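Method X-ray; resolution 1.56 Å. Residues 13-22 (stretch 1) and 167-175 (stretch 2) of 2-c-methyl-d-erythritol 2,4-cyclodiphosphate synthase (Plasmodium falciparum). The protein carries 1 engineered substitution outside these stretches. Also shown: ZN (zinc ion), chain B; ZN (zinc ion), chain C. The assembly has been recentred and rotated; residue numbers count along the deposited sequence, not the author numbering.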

# COMPACT_ATOMS: atom_id res chain seq x y z
N GLY A 13 -5.79 -0.99 4.88
CA GLY A 13 -7.02 -1.61 4.43
C GLY A 13 -7.10 -1.51 2.92
O GLY A 13 -6.61 -0.55 2.33
N TYR A 14 -7.65 -2.55 2.31
CA TYR A 14 -7.88 -2.57 0.87
C TYR A 14 -9.32 -2.97 0.61
O TYR A 14 -9.89 -3.80 1.32
CB TYR A 14 -6.93 -3.57 0.21
CG TYR A 14 -7.31 -3.89 -1.22
CD1 TYR A 14 -6.98 -3.03 -2.25
CD2 TYR A 14 -8.00 -5.06 -1.52
CE1 TYR A 14 -7.33 -3.32 -3.56
CE2 TYR A 14 -8.35 -5.37 -2.83
CZ TYR A 14 -8.01 -4.49 -3.84
OH TYR A 14 -8.36 -4.79 -5.13
N ASP A 15 -9.92 -2.37 -0.41
CA ASP A 15 -11.22 -2.82 -0.87
C ASP A 15 -11.39 -2.53 -2.36
O ASP A 15 -10.73 -1.64 -2.91
CB ASP A 15 -12.35 -2.16 -0.07
CG ASP A 15 -13.68 -2.87 -0.23
OD1 ASP A 15 -13.72 -4.06 -0.63
OD2 ASP A 15 -14.71 -2.22 0.05
N ILE A 16 -12.26 -3.31 -2.99
CA ILE A 16 -12.60 -3.17 -4.40
C ILE A 16 -14.07 -3.53 -4.57
O ILE A 16 -14.56 -4.49 -3.96
CB ILE A 16 -11.70 -4.07 -5.30
CG1 ILE A 16 -12.12 -3.96 -6.78
CG2 ILE A 16 -11.74 -5.53 -4.83
CD1 ILE A 16 -11.17 -4.65 -7.75
N HIS A 17 -14.79 -2.75 -5.38
CA HIS A 17 -16.15 -3.10 -5.77
C HIS A 17 -16.38 -2.85 -7.25
O HIS A 17 -15.79 -1.94 -7.84
CB HIS A 17 -17.18 -2.35 -4.92
CG HIS A 17 -17.30 -2.90 -3.53
ND1 HIS A 17 -17.86 -4.13 -3.26
CD2 HIS A 17 -16.91 -2.40 -2.33
CE1 HIS A 17 -17.82 -4.36 -1.96
NE2 HIS A 17 -17.25 -3.32 -1.37
N LYS A 18 -17.24 -3.68 -7.83
CA LYS A 18 -17.66 -3.56 -9.22
C LYS A 18 -18.63 -2.39 -9.35
O LYS A 18 -19.50 -2.20 -8.49
CB LYS A 18 -18.34 -4.84 -9.70
CG LYS A 18 -17.44 -6.07 -9.71
CD LYS A 18 -18.22 -7.35 -10.03
CE LYS A 18 -18.75 -7.37 -11.46
NZ LYS A 18 -17.68 -7.22 -12.48
N ILE A 19 -18.47 -1.62 -10.41
CA ILE A 19 -19.34 -0.48 -10.67
C ILE A 19 -19.84 -0.46 -12.11
O ILE A 19 -19.27 -1.12 -13.00
CB ILE A 19 -18.64 0.87 -10.38
CG1 ILE A 19 -17.36 1.03 -11.22
CG2 ILE A 19 -18.32 0.99 -8.90
CD1 ILE A 19 -16.96 2.47 -11.44
N LYS A 20 -20.90 0.31 -12.33
CA LYS A 20 -21.43 0.60 -13.65
C LYS A 20 -21.71 2.10 -13.73
O LYS A 20 -22.55 2.61 -12.99
CB LYS A 20 -22.70 -0.21 -13.91
CG LYS A 20 -23.35 0.04 -15.26
CD LYS A 20 -24.38 -1.03 -15.60
CE LYS A 20 -23.72 -2.31 -16.08
NZ LYS A 20 -24.71 -3.35 -16.43
N VAL A 21 -20.97 2.80 -14.59
CA VAL A 21 -21.16 4.23 -14.75
C VAL A 21 -22.38 4.47 -15.62
O VAL A 21 -22.54 3.84 -16.67
CB VAL A 21 -19.92 4.90 -15.39
CG1 VAL A 21 -20.16 6.38 -15.62
CG2 VAL A 21 -18.68 4.69 -14.51
N LEU A 22 -23.26 5.37 -15.17
CA LEU A 22 -24.48 5.69 -15.90
C LEU A 22 -24.17 6.65 -17.04
O LEU A 22 -24.35 7.87 -16.92
CB LEU A 22 -25.54 6.28 -14.96
CG LEU A 22 -25.96 5.38 -13.80
CD1 LEU A 22 -27.02 6.06 -12.94
CD2 LEU A 22 -26.47 4.03 -14.31
N GLU A 167 -11.08 0.75 -17.32
CA GLU A 167 -12.27 0.53 -18.14
C GLU A 167 -13.57 0.68 -17.33
O GLU A 167 -14.64 0.30 -17.81
CB GLU A 167 -12.19 -0.84 -18.81
CG GLU A 167 -11.06 -0.96 -19.83
CD GLU A 167 -10.95 -2.34 -20.46
OE1 GLU A 167 -11.84 -3.19 -20.22
OE2 GLU A 167 -9.97 -2.57 -21.20
N LYS A 168 -13.47 1.23 -16.12
CA LYS A 168 -14.62 1.54 -15.27
C LYS A 168 -15.45 0.33 -14.85
O LYS A 168 -16.66 0.44 -14.64
CB LYS A 168 -15.51 2.62 -15.93
CG LYS A 168 -14.76 3.90 -16.27
CD LYS A 168 -15.66 4.94 -16.91
CE LYS A 168 -15.98 4.60 -18.36
NZ LYS A 168 -16.74 5.68 -19.04
N LYS A 169 -14.80 -0.82 -14.73
CA LYS A 169 -15.45 -2.05 -14.27
C LYS A 169 -15.42 -2.15 -12.75
O LYS A 169 -16.21 -2.88 -12.16
CB LYS A 169 -14.79 -3.28 -14.89
CG LYS A 169 -14.93 -3.37 -16.41
CD LYS A 169 -14.18 -4.56 -16.99
CE LYS A 169 -14.89 -5.88 -16.70
NZ LYS A 169 -14.22 -7.03 -17.36
N ALA A 170 -14.49 -1.42 -12.12
CA ALA A 170 -14.34 -1.45 -10.67
C ALA A 170 -13.66 -0.18 -10.16
O ALA A 170 -13.09 0.58 -10.93
CB ALA A 170 -13.55 -2.68 -10.25
N ILE A 171 -13.74 0.02 -8.85
CA ILE A 171 -12.99 1.06 -8.14
C ILE A 171 -12.34 0.44 -6.91
O ILE A 171 -12.87 -0.52 -6.34
CB ILE A 171 -13.88 2.25 -7.73
CG1 ILE A 171 -15.09 1.79 -6.90
CG2 ILE A 171 -14.35 3.02 -8.97
CD1 ILE A 171 -15.92 2.93 -6.33
N GLU A 172 -11.20 0.98 -6.49
CA GLU A 172 -10.52 0.41 -5.33
C GLU A 172 -9.93 1.48 -4.42
O GLU A 172 -9.78 2.65 -4.80
CB GLU A 172 -9.48 -0.65 -5.74
CG GLU A 172 -8.25 -0.17 -6.49
CD GLU A 172 -7.33 -1.34 -6.88
OE1 GLU A 172 -7.82 -2.49 -6.99
OE2 GLU A 172 -6.12 -1.10 -7.07
N CYS A 173 -9.66 1.07 -3.19
CA CYS A 173 -9.20 1.99 -2.15
C CYS A 173 -8.12 1.32 -1.31
O CYS A 173 -8.25 0.14 -0.95
CB CYS A 173 -10.37 2.40 -1.24
SG CYS A 173 -9.96 3.73 -0.08
N PHE A 174 -7.06 2.07 -1.01
CA PHE A 174 -6.08 1.71 0.01
C PHE A 174 -6.16 2.74 1.12
O PHE A 174 -6.00 3.93 0.88
CB PHE A 174 -4.67 1.72 -0.57
CG PHE A 174 -4.40 0.59 -1.52
CD1 PHE A 174 -4.80 0.68 -2.85
CD2 PHE A 174 -3.77 -0.56 -1.09
CE1 PHE A 174 -4.56 -0.36 -3.73
CE2 PHE A 174 -3.52 -1.61 -1.97
CZ PHE A 174 -3.92 -1.50 -3.29
N ALA A 175 -6.42 2.28 2.34
CA ALA A 175 -6.47 3.16 3.50
C ALA A 175 -5.30 2.82 4.41
O ALA A 175 -5.11 1.67 4.76
CB ALA A 175 -7.79 2.98 4.24
ZN ZN B . -16.38 -3.26 0.48
ZN ZN C . -7.01 -4.25 -8.32
O HOH W 1 -16.00 -4.75 1.47
O HOH W 2 -17.86 -4.61 -13.35
O HOH W 3 -18.82 1.46 -16.00

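Residues 13-21 and 170-175 form neighbouring antiparallel strands, their axes 4.7 Å apart at closest approach and their directions 170° apart. Gly13, Asp15 and His17 exchange paired backbone hydrogen bonds with Ala175, Cys173 and Ile171; in the last pair, His17 N donates to Ile171 O (3.1 Å) and Ile171 N to His17 O (3.0 Å). Beyond these pairs, Ile19 N still reaches Lys169 O (3.1 Å), but farther along water takes over, accepting from Val21 N (2.9 Å) and donating to Lys168 O (2.7 Å).

Strand alternation sorts the side chains onto two faces. Tyr14, Ile16 and Lys18 share one with Phe174, Glu172 and Ala170. The t rotamer of Tyr14 (chi1 167°) carries its ring along the sheet, so that Tyr14 OH donates to Glu172 OE1 (3.0 Å) near the ring plane while Tyr14 CD1 lies over a face of the Phe174 ring, 3.6 Å from Phe174 CZ. The ring planes meet obliquely at 53°. Glu172, with chi1 p and chi2 t, is held at its tip: the same OE1 binds a zinc ion at 2.4 Å, and so serves both metal and hydroxyl. Ile16 is extended (t, t), and its CG1 packs 4.0 Å from Ala170 CB.

On the other face, Asp15 (chi1 t) and His17 (chi1 m) converge on a second zinc, bound by Asp15 OD2 and His17 NE2 at 2.0 Å each. The metal accounts for the 3.1 Å approach of Asp15 OD2 to His17 NE2, which is shared coordination rather than a hydrogen bond. Ile19 starts sideways, but its p, t conformation brings CD1 to 3.6 Å from Ile171 CG2, giving an apolar contact. Lys18 turns through p at chi3 and chi4, and its NZ donates to a water (2.8 Å) that in turn donates to Lys169 O (2.7 Å).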